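Local atomic coordinates of thermotoga maritima TmcAL (Thermotoga maritima, PDB entry 5Y0T), a protein that belongs to the HIGH nucleotidyl transferase family of the HUP clan and holds adenosine-5'-rp-alpha-thio-triphosphate in a pocket of its N-terminal part. Residues Asp123-Gln126 / Lys127-Glu131; Phe139-Ala142 / Arg143-Leu147; Asn157-Glu160 / Val161-Leu164; Gly172-Tyr175 / Ile176-Ala179; His273-Glu277 / Gly278-Arg282. All coordinates share one frame; numbering follows the deposited sequence.

Interaction 1 of 5, residues Asp123-Gln126 / Lys127-Glu131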
loop_
_atom_site.group_PDB
_atom_site.type_symbol
_atom_site.label_atom_id
_atom_site.label_comp_id
_atom_site.label_asym_id
_atom_site.label_seq_id
_atom_site.Cartn_x
_atom_site.Cartn_y
_atom_site.Cartn_z
ATOM N N ASP A 123 28.227 17.656 31.332
ATOM C CA ASP A 123 28.389 18.646 30.265
ATOM C C ASP A 123 29.615 18.370 29.399
ATOM O O ASP A 123 29.544 18.554 28.192
ATOM C CB ASP A 123 28.445 20.078 30.827
ATOM C CG ASP A 123 29.398 20.221 31.995
ATOM O OD1 ASP A 123 30.156 19.268 32.268
ATOM O OD2 ASP A 123 29.390 21.289 32.647
ATOM N N GLU A 124 30.713 17.906 29.997
ATOM C CA GLU A 124 31.898 17.529 29.217
ATOM C C GLU A 124 31.562 16.448 28.176
ATOM O O GLU A 124 32.058 16.501 27.052
ATOM C CB GLU A 124 33.032 17.031 30.123
ATOM C CG GLU A 124 33.315 17.889 31.360
ATOM C CD GLU A 124 32.778 17.248 32.649
ATOM O OE1 GLU A 124 31.541 17.033 32.761
ATOM O OE2 GLU A 124 33.603 16.953 33.547
ATOM N N TYR A 125 30.743 15.465 28.553
ATOM C CA TYR A 125 30.287 14.465 27.583
ATOM C C TYR A 125 29.449 15.111 26.484
ATOM O O TYR A 125 29.655 14.840 25.301
ATOM C CB TYR A 125 29.464 13.349 28.239
ATOM C CG TYR A 125 28.670 12.553 27.208
ATOM C CD1 TYR A 125 29.295 11.601 26.403
ATOM C CD2 TYR A 125 27.306 12.785 27.011
ATOM C CE1 TYR A 125 28.587 10.890 25.447
ATOM C CE2 TYR A 125 26.589 12.073 26.054
ATOM C CZ TYR A 125 27.239 11.128 25.280
ATOM O OH TYR A 125 26.542 10.412 24.341
ATOM N N GLN A 126 28.491 15.947 26.881
ATOM C CA GLN A 126 27.639 16.630 25.912
ATOM C C GLN A 126 28.456 17.492 24.955
ATOM O O GLN A 126 28.173 17.524 23.761
ATOM C CB GLN A 126 26.598 17.497 26.613
ATOM C CG GLN A 126 25.571 16.726 27.427
ATOM C CD GLN A 126 24.352 17.574 27.739
ATOM O OE1 GLN A 126 24.154 18.003 28.875
ATOM N NE2 GLN A 126 23.538 17.833 26.724
ATOM N N LYS A 127 29.456 18.190 25.484
ATOM C CA LYS A 127 30.344 19.012 24.648
ATOM C C LYS A 127 31.039 18.153 23.594
ATOM O O LYS A 127 31.055 18.503 22.419
ATOM C CB LYS A 127 31.399 19.737 25.485
ATOM C CG LYS A 127 30.862 20.693 26.528
ATOM C CD LYS A 127 29.922 21.732 25.944
ATOM C CE LYS A 127 29.275 22.555 27.056
ATOM N NZ LYS A 127 30.282 23.086 28.025
ATOM N N PHE A 128 31.623 17.034 24.024
ATOM C CA PHE A 128 32.271 16.102 23.099
ATOM C C PHE A 128 31.277 15.583 22.070
ATOM O O PHE A 128 31.570 15.535 20.881
ATOM C CB PHE A 128 32.900 14.920 23.847
ATOM C CG PHE A 128 34.125 15.278 24.648
ATOM C CD1 PHE A 128 35.014 16.239 24.197
ATOM C CD2 PHE A 128 34.391 14.632 25.851
ATOM C CE1 PHE A 128 36.151 16.560 24.929
ATOM C CE2 PHE A 128 35.516 14.948 26.593
ATOM C CZ PHE A 128 36.400 15.916 26.129
ATOM N N LEU A 129 30.093 15.200 22.540
ATOM C CA LEU A 129 29.066 14.643 21.671
ATOM C C LEU A 129 28.690 15.618 20.579
ATOM O O LEU A 129 28.611 15.248 19.413
ATOM C CB LEU A 129 27.814 14.262 22.474
ATOM C CG LEU A 129 26.662 13.690 21.639
ATOM C CD1 LEU A 129 27.111 12.454 20.873
ATOM C CD2 LEU A 129 25.419 13.391 22.516
ATOM N N HIS A 130 28.460 16.866 20.969
ATOM C CA HIS A 130 28.048 17.900 20.032
ATOM C C HIS A 130 29.125 18.128 18.968
ATOM O O HIS A 130 28.822 18.230 17.778
ATOM C CB HIS A 130 27.747 19.196 20.781
ATOM C CG HIS A 130 27.174 20.276 19.918
ATOM N ND1 HIS A 130 26.416 20.009 18.796
ATOM C CD2 HIS A 130 27.247 21.625 20.010
ATOM C CE1 HIS A 130 26.047 21.148 18.236
ATOM N NE2 HIS A 130 26.539 22.144 18.953
ATOM N N GLU A 131 30.383 18.204 19.397
ATOM C CA GLU A 131 31.488 18.374 18.464
ATOM C C GLU A 131 31.533 17.262 17.424
ATOM O O GLU A 131 31.689 17.527 16.231
ATOM C CB GLU A 131 32.821 18.423 19.201
ATOM C CG GLU A 131 33.051 19.679 19.990
ATOM C CD GLU A 131 34.468 19.763 20.502
ATOM O OE1 GLU A 131 35.284 18.883 20.148
ATOM O OE2 GLU A 131 34.766 20.707 21.258
#
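Asp123 opens the ladder of bonds in helix 123-134: its carbonyl O takes the backbone N-H of Lys127 at 2.7 Å. The same oxygen is brushed by the Lys127 side chain, whose CG lies 3.0 Å from Asp123 O because chi1 (-60°) sets CG beside its own backbone N; bends at chi2 and chi4 shape the rest of the chain. The charged ends do not meet; Asp123 OD2 and Lys127 NZ are 5.0 Å apart. One residue on, Glu124 O accepts from Phe128 N at 3.1 Å and also lies obliquely to the Phe128 ring, 3.2 Å from its CD2. Tyr125 O receives Leu129 N at 2.8 Å. The Tyr125 ring runs alongside Leu129, with Leu129 CB over one face near the rim and Leu129 CD2 3.7 Å from Tyr125 OH. Gln126 O accepts from His130 N at 2.9 Å. Tyr125 and Phe128 turn to helix 139-153, touching Arg143 and Ala146 respectively. The four bonds are those of an alpha-helix; with Tyr125 and Phe128 on helix 139-153 and Asp123, Gln126 and His130 exposed, these first turns of helix 123-134 are amphipathic.

Interaction 2 of 5, residues Phe139-Ala142 / Arg143-Leu147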
loop_
_atom_site.group_PDB
_atom_site.type_symbol
_atom_site.label_atom_id
_atom_site.label_comp_id
_atom_site.label_asym_id
_atom_site.label_seq_id
_atom_site.Cartn_x
_atom_site.Cartn_y
_atom_site.Cartn_z
ATOM N N PHE A 139 25.101 9.372 14.892
ATOM C CA PHE A 139 24.935 9.363 16.345
ATOM C C PHE A 139 25.647 8.189 17.045
ATOM O O PHE A 139 26.336 8.405 18.042
ATOM C CB PHE A 139 23.453 9.362 16.740
ATOM C CG PHE A 139 23.246 9.325 18.225
ATOM C CD1 PHE A 139 23.367 10.479 18.980
ATOM C CD2 PHE A 139 22.975 8.128 18.874
ATOM C CE1 PHE A 139 23.197 10.443 20.358
ATOM C CE2 PHE A 139 22.806 8.087 20.245
ATOM C CZ PHE A 139 22.919 9.250 20.987
ATOM N N PRO A 140 25.493 6.952 16.535
ATOM C CA PRO A 140 26.217 5.881 17.228
ATOM C C PRO A 140 27.743 6.079 17.237
ATOM O O PRO A 140 28.391 5.761 18.239
ATOM C CB PRO A 140 25.831 4.627 16.431
ATOM C CG PRO A 140 24.544 4.980 15.755
ATOM C CD PRO A 140 24.660 6.429 15.435
ATOM N N ASN A 141 28.308 6.598 16.150
ATOM C CA ASN A 141 29.745 6.839 16.102
ATOM C C ASN A 141 30.142 8.000 17.008
ATOM O O ASN A 141 31.086 7.893 17.795
ATOM C CB ASN A 141 30.205 7.111 14.667
ATOM C CG ASN A 141 30.409 5.835 13.862
ATOM O OD1 ASN A 141 30.603 4.755 14.423
ATOM N ND2 ASN A 141 30.376 5.959 12.536
ATOM N N ALA A 142 29.401 9.099 16.896
ATOM C CA ALA A 142 29.645 10.304 17.681
ATOM C C ALA A 142 29.604 10.031 19.178
ATOM O O ALA A 142 30.478 10.483 19.922
ATOM C CB ALA A 142 28.631 11.378 17.325
ATOM N N ARG A 143 28.579 9.306 19.611
ATOM C CA ARG A 143 28.454 8.895 20.999
ATOM C C ARG A 143 29.658 8.063 21.429
ATOM O O ARG A 143 30.185 8.248 22.525
ATOM C CB ARG A 143 27.161 8.104 21.212
ATOM C CG ARG A 143 27.011 7.533 22.622
ATOM C CD ARG A 143 25.604 6.968 22.850
ATOM N NE ARG A 143 25.361 5.761 22.064
ATOM C CZ ARG A 143 24.230 5.059 22.089
ATOM N NH1 ARG A 143 23.210 5.431 22.865
ATOM N NH2 ARG A 143 24.123 3.975 21.338
ATOM N N LYS A 144 30.092 7.159 20.556
ATOM C CA LYS A 144 31.254 6.320 20.832
ATOM C C LYS A 144 32.510 7.164 21.048
ATOM O O LYS A 144 33.206 7.014 22.057
ATOM C CB LYS A 144 31.476 5.320 19.690
ATOM C CG LYS A 144 32.625 4.336 19.935
ATOM C CD LYS A 144 32.722 3.267 18.849
ATOM C CE LYS A 144 33.015 3.867 17.477
ATOM N NZ LYS A 144 33.251 2.810 16.446
ATOM N N TYR A 145 32.786 8.056 20.102
ATOM C CA TYR A 145 33.964 8.914 20.165
ATOM C C TYR A 145 33.884 9.845 21.372
ATOM O O TYR A 145 34.890 10.106 22.034
ATOM C CB TYR A 145 34.106 9.729 18.875
ATOM C CG TYR A 145 34.227 8.877 17.633
ATOM C CD1 TYR A 145 34.890 7.657 17.665
ATOM C CD2 TYR A 145 33.670 9.289 16.432
ATOM C CE1 TYR A 145 35.000 6.871 16.533
ATOM C CE2 TYR A 145 33.774 8.510 15.299
ATOM C CZ TYR A 145 34.440 7.306 15.353
ATOM O OH TYR A 145 34.541 6.533 14.221
ATOM N N ALA A 146 32.679 10.328 21.662
ATOM C CA ALA A 146 32.486 11.239 22.785
ATOM C C ALA A 146 32.753 10.526 24.110
ATOM O O ALA A 146 33.373 11.091 25.022
ATOM C CB ALA A 146 31.091 11.822 22.762
ATOM N N LEU A 147 32.293 9.282 24.207
ATOM C CA LEU A 147 32.528 8.476 25.403
ATOM C C LEU A 147 34.011 8.195 25.573
ATOM O O LEU A 147 34.549 8.288 26.682
ATOM C CB LEU A 147 31.735 7.168 25.338
ATOM C CG LEU A 147 30.228 7.307 25.553
ATOM C CD1 LEU A 147 29.513 6.012 25.209
ATOM C CD2 LEU A 147 29.924 7.705 26.988
HETATM O O HOH W 1 27.616 4.096 20.521
#
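Arg143 N bonds Phe139 O at 2.9 Å, the first of four consecutive i to i+4 backbone bonds along helix 139-153. Those of Tyr145 N to Asn141 O and Ala146 N to Ala142 O are of similar length, but the Lys144 N bond to Pro140 O stretches to 3.2 Å, with its donor above the carbonyl plane. That carbonyl has another partner: a water donates to Pro140 O and accepts from Arg143 NE at 3.2 Å, lying in the guanidinium plane and so joining the side chain to the first turn.

The Arg143 chain folds back at chi3 (69°) toward Phe139. Phe139 CE2 sits over one face of the guanidinium, 3.8 Å from Arg143 NH1, with ring and guanidinium planes 58° apart; this is an inclined meeting, not a parallel stack. Arg143 CB lies over one face of the Phe139 ring, and Arg143 CD touches its CE2 and CZ. The charge is answered beyond the turn by Glu174 of helix 167-182, a salt bridge to NH1. On another side of the helix, Asn141 O lies over one face of the Tyr145 ring, 3.2 Å from Tyr145 CD2, while Asn141 CB meets Tyr145 CE2. Lys144 runs alongside Asn141, yet Lys144 NZ stays 3.9 Å from Asn141 OD1 and makes its salt bridge with Glu165. Ala142 meets Glu132 and Leu133, and Ala146 meets Phe128, so these small residues lie where helix 123-134 packs. The pattern is that of the N-terminal turns of an alpha-helix within a helical bundle, with helices 108-120 and 123-134 against it.

Interaction 3 of 5, residues Asn157-Glu160 / Val161-Leu164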
loop_
_atom_site.group_PDB
_atom_site.type_symbol
_atom_site.label_atom_id
_atom_site.label_comp_id
_atom_site.label_asym_id
_atom_site.label_seq_id
_atom_site.Cartn_x
_atom_site.Cartn_y
_atom_site.Cartn_z
ATOM N N ASN A 157 40.646 4.004 30.649
ATOM C CA ASN A 157 41.133 3.465 29.390
ATOM C C ASN A 157 40.035 3.520 28.343
ATOM O O ASN A 157 39.057 2.767 28.409
ATOM C CB ASN A 157 41.632 2.028 29.555
ATOM C CG ASN A 157 42.410 1.546 28.343
ATOM O OD1 ASN A 157 42.305 2.119 27.253
ATOM N ND2 ASN A 157 43.204 0.497 28.528
ATOM N N GLU A 158 40.226 4.399 27.361
ATOM C CA GLU A 158 39.221 4.656 26.335
ATOM C C GLU A 158 38.991 3.462 25.414
ATOM O O GLU A 158 37.941 3.349 24.785
ATOM C CB GLU A 158 39.631 5.869 25.501
ATOM C CG GLU A 158 40.983 5.707 24.832
ATOM C CD GLU A 158 41.210 6.712 23.719
ATOM O OE1 GLU A 158 40.217 7.281 23.220
ATOM O OE2 GLU A 158 42.381 6.932 23.342
ATOM N N GLU A 159 39.978 2.575 25.322
ATOM C CA GLU A 159 39.842 1.399 24.472
ATOM C C GLU A 159 38.716 0.493 24.959
ATOM O O GLU A 159 38.159 -0.283 24.184
ATOM C CB GLU A 159 41.160 0.624 24.407
ATOM C CG GLU A 159 42.217 1.315 23.572
ATOM C CD GLU A 159 43.501 0.510 23.463
ATOM O OE1 GLU A 159 43.608 -0.543 24.131
ATOM O OE2 GLU A 159 44.402 0.933 22.706
ATOM N N GLU A 160 38.376 0.603 26.241
ATOM C CA GLU A 160 37.304 -0.199 26.808
ATOM C C GLU A 160 35.966 0.140 26.142
ATOM O O GLU A 160 35.093 -0.716 26.006
ATOM C CB GLU A 160 37.216 0.001 28.323
ATOM C CG GLU A 160 37.016 -1.305 29.090
ATOM C CD GLU A 160 36.589 -1.098 30.537
ATOM O OE1 GLU A 160 36.726 0.036 31.050
ATOM O OE2 GLU A 160 36.107 -2.075 31.158
ATOM N N VAL A 161 35.825 1.389 25.707
ATOM C CA VAL A 161 34.605 1.855 25.045
ATOM C C VAL A 161 34.368 1.118 23.721
ATOM O O VAL A 161 33.229 1.011 23.254
ATOM C CB VAL A 161 34.661 3.390 24.804
ATOM C CG1 VAL A 161 33.340 3.918 24.240
ATOM C CG2 VAL A 161 34.996 4.112 26.106
ATOM N N LEU A 162 35.436 0.579 23.133
ATOM C CA LEU A 162 35.315 -0.209 21.904
ATOM C C LEU A 162 34.361 -1.404 22.050
ATOM O O LEU A 162 33.874 -1.933 21.050
ATOM C CB LEU A 162 36.690 -0.699 21.448
ATOM C CG LEU A 162 37.630 0.382 20.920
ATOM C CD1 LEU A 162 39.063 -0.142 20.824
ATOM C CD2 LEU A 162 37.150 0.865 19.561
ATOM N N LYS A 163 34.080 -1.820 23.285
ATOM C CA LYS A 163 33.116 -2.899 23.519
ATOM C C LYS A 163 31.734 -2.540 22.968
ATOM O O LYS A 163 30.919 -3.414 22.665
ATOM C CB LYS A 163 33.013 -3.217 25.011
ATOM C CG LYS A 163 34.249 -3.895 25.617
ATOM C CD LYS A 163 34.095 -3.985 27.138
ATOM C CE LYS A 163 35.407 -4.300 27.823
ATOM N NZ LYS A 163 35.256 -4.166 29.298
ATOM N N LEU A 164 31.486 -1.245 22.815
ATOM C CA LEU A 164 30.183 -0.762 22.380
ATOM C C LEU A 164 30.053 -0.833 20.863
ATOM O O LEU A 164 29.092 -0.334 20.298
ATOM C CB LEU A 164 29.944 0.661 22.888
ATOM C CG LEU A 164 29.836 0.762 24.418
ATOM C CD1 LEU A 164 29.713 2.211 24.876
ATOM C CD2 LEU A 164 28.661 -0.064 24.937
#
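Glu160 and Lys163 reach across a single turn to form a salt bridge, Glu160 OE2 to Lys163 NZ at 2.9 Å. The lysine can be followed outward from its backbone. Its CB and CG pass 3.4 and 3.3 Å from Glu160 O, CG being set beside the backbone N (chi1 -70°), and CD stays near the same oxygen. The extended chain then brings CE to Glu160 CG, 3.6 Å away, before NZ arrives at OE2 on the anti side of the carboxylate, 17° out of its plane. The two side chains therefore converge at an angle, with methylenes in contact as well as charges. Beneath them, Val161 N to Glu158 O, Leu162 N to Glu159 O and Lys163 N to Glu160 O are all i to i+3 bonds of 3.0 to 3.1 Å, their donors well above the carbonyl planes, as expected of 3-10 geometry. At the start, Asn157 OD1 accepts from Glu159 N in an Asx turn. Lys163 NZ also bridges to Asp107, and the lysine makes a cation-pi contact with Phe110. Two carboxylates and an aromatic ring around one ammonium would be expected to favour its charged form and to tie this loop to the start of helix 108-120.

Interaction 4 of 5, residues Gly172-Tyr175 / Ile176-Ala179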
loop_
_atom_site.group_PDB
_atom_site.type_symbol
_atom_site.label_atom_id
_atom_site.label_comp_id
_atom_site.label_asym_id
_atom_site.label_seq_id
_atom_site.Cartn_x
_atom_site.Cartn_y
_atom_site.Cartn_z
ATOM N N GLY A 172 22.422 -3.670 25.737
ATOM C CA GLY A 172 22.547 -3.747 27.184
ATOM C C GLY A 172 22.604 -2.387 27.848
ATOM O O GLY A 172 21.924 -2.138 28.849
ATOM N N VAL A 173 23.425 -1.503 27.296
ATOM C CA VAL A 173 23.546 -0.153 27.830
ATOM C C VAL A 173 22.203 0.549 27.706
ATOM O O VAL A 173 21.764 1.236 28.628
ATOM C CB VAL A 173 24.666 0.646 27.092
ATOM C CG1 VAL A 173 24.514 2.150 27.301
ATOM C CG2 VAL A 173 26.030 0.165 27.568
ATOM N N GLU A 174 21.528 0.348 26.580
ATOM C CA GLU A 174 20.238 0.998 26.380
ATOM C C GLU A 174 19.167 0.456 27.337
ATOM O O GLU A 174 18.317 1.225 27.777
ATOM C CB GLU A 174 19.766 0.847 24.938
ATOM C CG GLU A 174 20.705 1.483 23.879
ATOM C CD GLU A 174 20.639 3.006 23.820
ATOM O OE1 GLU A 174 20.017 3.628 24.698
ATOM O OE2 GLU A 174 21.225 3.590 22.880
ATOM N N TYR A 175 19.191 -0.844 27.660
ATOM C CA TYR A 175 18.233 -1.368 28.666
ATOM C C TYR A 175 18.441 -0.672 30.007
ATOM O O TYR A 175 17.487 -0.274 30.683
ATOM C CB TYR A 175 18.370 -2.886 28.907
ATOM C CG TYR A 175 18.108 -3.793 27.726
ATOM C CD1 TYR A 175 17.041 -3.577 26.872
ATOM C CD2 TYR A 175 18.950 -4.888 27.473
ATOM C CE1 TYR A 175 16.812 -4.407 25.792
ATOM C CE2 TYR A 175 18.724 -5.735 26.379
ATOM C CZ TYR A 175 17.660 -5.486 25.549
ATOM O OH TYR A 175 17.438 -6.295 24.466
ATOM N N ILE A 176 19.704 -0.575 30.414
ATOM C CA ILE A 176 20.034 -0.023 31.708
ATOM C C ILE A 176 19.715 1.467 31.732
ATOM O O ILE A 176 19.148 1.983 32.698
ATOM C CB ILE A 176 21.527 -0.269 32.050
ATOM C CG1 ILE A 176 21.800 -1.776 32.187
ATOM C CG2 ILE A 176 21.914 0.443 33.338
ATOM C CD1 ILE A 176 23.276 -2.152 32.113
ATOM N N HIS A 177 20.076 2.157 30.658
ATOM C CA HIS A 177 19.770 3.577 30.538
ATOM C C HIS A 177 18.271 3.808 30.644
ATOM O O HIS A 177 17.836 4.699 31.370
ATOM C CB HIS A 177 20.301 4.135 29.222
ATOM C CG HIS A 177 20.081 5.607 29.061
ATOM N ND1 HIS A 177 20.107 6.231 27.834
ATOM C CD2 HIS A 177 19.821 6.577 29.971
ATOM C CE1 HIS A 177 19.875 7.523 27.993
ATOM N NE2 HIS A 177 19.701 7.760 29.281
ATOM N N SER A 178 17.482 2.996 29.935
ATOM C CA SER A 178 16.018 3.068 30.011
ATOM C C SER A 178 15.497 2.878 31.433
ATOM O O SER A 178 14.625 3.619 31.892
ATOM C CB SER A 178 15.386 2.019 29.088
ATOM O OG SER A 178 15.579 2.393 27.729
ATOM N N ALA A 179 16.032 1.886 32.139
ATOM C CA ALA A 179 15.607 1.655 33.515
ATOM C C ALA A 179 15.915 2.872 34.379
ATOM O O ALA A 179 15.110 3.252 35.220
ATOM C CB ALA A 179 16.287 0.435 34.080
HETATM O O HOH W 2 21.005 6.126 25.109
HETATM O O HOH W 3 17.383 3.980 25.364
#
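This is a buried polar contact within helix 167-182, where Glu174, His177 and Ser178 are linked one turn apart directly and through water. The helix lies against helices 79-92 and 108-120 and strand 187-192. Regular i to i+4 backbone bonds support it, from Ile176 N to Gly172 O at 3.1 Å through Ala179 N to Tyr175 O at 3.0 Å. Glu174 O is gripped twice, by Ser178 N at 2.9 Å and by Ser178 OG at 3.0 Å. The two donors approach from opposite faces of the carbonyl plane, which is possible because chi1 of Ser178 (-71°) swings OG beside its own backbone N.

The Glu174 carboxylate lies alongside the His177 ring, with their planes 28° apart, but OE1 and ND1 are 4.1 Å from each other. One water bridges them: it donates to Glu174 OE1 at 2.7 Å and meets His177 ND1 at 2.9 Å, in the ring plane at the edge. A second water also donates to OE1 and bonds only weakly to Ser178 OG. Glu174 OE2 is engaged separately in a salt bridge with Arg143. Ile176 CG1 packs 3.4 Å from Gly172 O, and Tyr175 turns toward Phe82 and Phe188. With two waters on one oxygen and an arginine on the other, the buried carboxylate has each oxygen satisfied, and its negative charge is probably stabilised by Arg143.

Interaction 5 of 5, residues His273-Glu277 / Gly278-Arg282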
loop_
_atom_site.group_PDB
_atom_site.type_symbol
_atom_site.label_atom_id
_atom_site.label_comp_id
_atom_site.label_asym_id
_atom_site.label_seq_id
_atom_site.Cartn_x
_atom_site.Cartn_y
_atom_site.Cartn_z
ATOM N N HIS A 273 8.614 8.340 10.832
ATOM C CA HIS A 273 9.677 8.370 11.822
ATOM C C HIS A 273 10.961 7.793 11.262
ATOM O O HIS A 273 10.938 6.756 10.599
ATOM C CB HIS A 273 9.296 7.595 13.084
ATOM C CG HIS A 273 10.410 7.529 14.084
ATOM N ND1 HIS A 273 10.767 8.609 14.862
ATOM C CD2 HIS A 273 11.289 6.544 14.380
ATOM C CE1 HIS A 273 11.803 8.283 15.615
ATOM N NE2 HIS A 273 12.134 7.032 15.348
ATOM N N GLY A 274 12.076 8.463 11.539
ATOM C CA GLY A 274 13.382 7.965 11.147
ATOM C C GLY A 274 13.915 8.518 9.837
ATOM O O GLY A 274 15.057 8.265 9.480
ATOM N N PHE A 275 13.094 9.261 9.103
ATOM C CA PHE A 275 13.569 9.862 7.862
ATOM C C PHE A 275 14.338 11.154 8.117
ATOM O O PHE A 275 13.848 12.072 8.765
ATOM C CB PHE A 275 12.410 10.105 6.892
ATOM C CG PHE A 275 12.092 8.905 6.061
ATOM C CD1 PHE A 275 12.723 8.704 4.841
ATOM C CD2 PHE A 275 11.210 7.946 6.521
ATOM C CE1 PHE A 275 12.459 7.578 4.091
ATOM C CE2 PHE A 275 10.940 6.820 5.778
ATOM C CZ PHE A 275 11.558 6.629 4.566
ATOM N N SER A 276 15.564 11.179 7.609
ATOM C CA SER A 276 16.438 12.339 7.644
ATOM C C SER A 276 17.585 12.048 6.691
ATOM O O SER A 276 17.569 11.026 6.001
ATOM C CB SER A 276 16.962 12.612 9.055
ATOM O OG SER A 276 17.842 11.582 9.470
ATOM N N GLU A 277 18.577 12.937 6.669
ATOM C CA GLU A 277 19.794 12.755 5.879
ATOM C C GLU A 277 19.535 12.413 4.417
ATOM O O GLU A 277 20.266 11.612 3.832
ATOM C CB GLU A 277 20.666 11.660 6.489
ATOM C CG GLU A 277 21.145 11.938 7.899
ATOM C CD GLU A 277 22.074 10.850 8.402
ATOM O OE1 GLU A 277 23.187 10.706 7.845
ATOM O OE2 GLU A 277 21.686 10.134 9.347
ATOM N N GLY A 278 18.505 13.019 3.835
ATOM C CA GLY A 278 18.178 12.800 2.438
ATOM C C GLY A 278 17.530 11.460 2.108
ATOM O O GLY A 278 17.427 11.102 0.936
ATOM N N LEU A 279 17.075 10.724 3.122
ATOM C CA LEU A 279 16.503 9.398 2.895
ATOM C C LEU A 279 15.151 9.444 2.190
ATOM O O LEU A 279 14.759 8.469 1.543
ATOM C CB LEU A 279 16.366 8.637 4.219
ATOM C CG LEU A 279 17.668 7.957 4.648
ATOM C CD1 LEU A 279 17.683 7.653 6.139
ATOM C CD2 LEU A 279 17.875 6.680 3.845
ATOM N N GLU A 280 14.431 10.556 2.322
ATOM C CA GLU A 280 13.131 10.669 1.670
ATOM C C GLU A 280 13.329 10.584 0.168
ATOM O O GLU A 280 12.643 9.808 -0.515
ATOM C CB GLU A 280 12.413 11.969 2.045
ATOM C CG GLU A 280 12.101 12.116 3.529
ATOM C CD GLU A 280 13.207 12.840 4.290
ATOM O OE1 GLU A 280 14.345 12.896 3.781
ATOM O OE2 GLU A 280 12.939 13.359 5.391
ATOM N N LYS A 281 14.290 11.355 -0.335
ATOM C CA LYS A 281 14.581 11.380 -1.770
ATOM C C LYS A 281 15.104 10.033 -2.244
ATOM O O LYS A 281 14.754 9.576 -3.326
ATOM C CB LYS A 281 15.590 12.490 -2.117
ATOM C CG LYS A 281 15.872 12.626 -3.613
ATOM C CD LYS A 281 16.754 13.842 -3.915
ATOM C CE LYS A 281 16.919 14.063 -5.418
ATOM N NZ LYS A 281 17.803 15.244 -5.711
ATOM N N ARG A 282 15.923 9.381 -1.424
ATOM C CA ARG A 282 16.462 8.077 -1.797
ATOM C C ARG A 282 15.347 7.026 -1.892
ATOM O O ARG A 282 15.325 6.223 -2.831
ATOM C CB ARG A 282 17.553 7.639 -0.801
ATOM C CG ARG A 282 18.782 8.572 -0.818
ATOM C CD ARG A 282 19.876 8.097 0.125
ATOM N NE ARG A 282 20.570 6.933 -0.410
ATOM C CZ ARG A 282 21.652 6.999 -1.177
ATOM N NH1 ARG A 282 22.174 8.182 -1.491
ATOM N NH2 ARG A 282 22.215 5.883 -1.623
#
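The Phe275 ring meets the start of helix 279-289 with its edge: Leu279 C lies in the ring plane, Leu279 O is 3.5 Å from Phe275 CE1, and Glu280 N is 3.6 Å from Phe275 CD1. Outside the turn, Phe283 packs edge-to-face with this ring, and Phe269 meets it with planes inclined at about 40°. The chain between ring and helix is a type I' beta turn from Ser276 to Leu279, leading directly into the helix with Gly278 at the N-cap position. Glu277 and Gly278, the central residues of the turn, both have positive phi.

Leu279 N closes the turn on Ser276 O at 2.9 Å, the donor standing above the carbonyl plane. Leu279 then folds its side chain over that same oxygen: CB, CG and CD1 all lie within 3.4 Å of Ser276 O, while CB also packs against Phe275 CD1 at 3.7 Å. The leucine continues to Leu313 on helix 307-318. Glu277 points its carboxylate away from the turn to a salt bridge with Arg309, so Glu277 of the turn and Leu279 of the helix both meet helix 307-318. The Glu280 side chain passes the Phe275 side chain running the other way, ring and carboxylate planes 37° apart. Chi1 sets Glu280 CG beside its backbone N, 3.7 Å from Phe275 CD1, and the bend at chi2 leaves Glu280 OE2 3.6 Å from Phe275 CB.

Interactions 1 to 4 form a connected group of helices and one interhelical loop on one side of the chain's centre. Interaction 2 touches the other three: Tyr125 OH packs on Arg143 CG at 3.4 Å, Leu147 CB on Val161 CG1 at 3.8 Å, and Arg143 NH1 bridges Glu174 OE2 at 2.7 Å. Interactions 3 and 4 also meet, through Leu164 CD2 and Val173 CG2 at 3.7 Å. Interaction 1 stays about 8 Å from interaction 4 at the nearest atoms. Interaction 4 comes close to the ligand, the Tyr175 side chain lying about 5 Å from adenosine-5'-rp-alpha-thio-triphosphate. Interaction 5 stands apart, its nearest atoms about 7 Å from interaction 2 and about 12 Å from interaction 4.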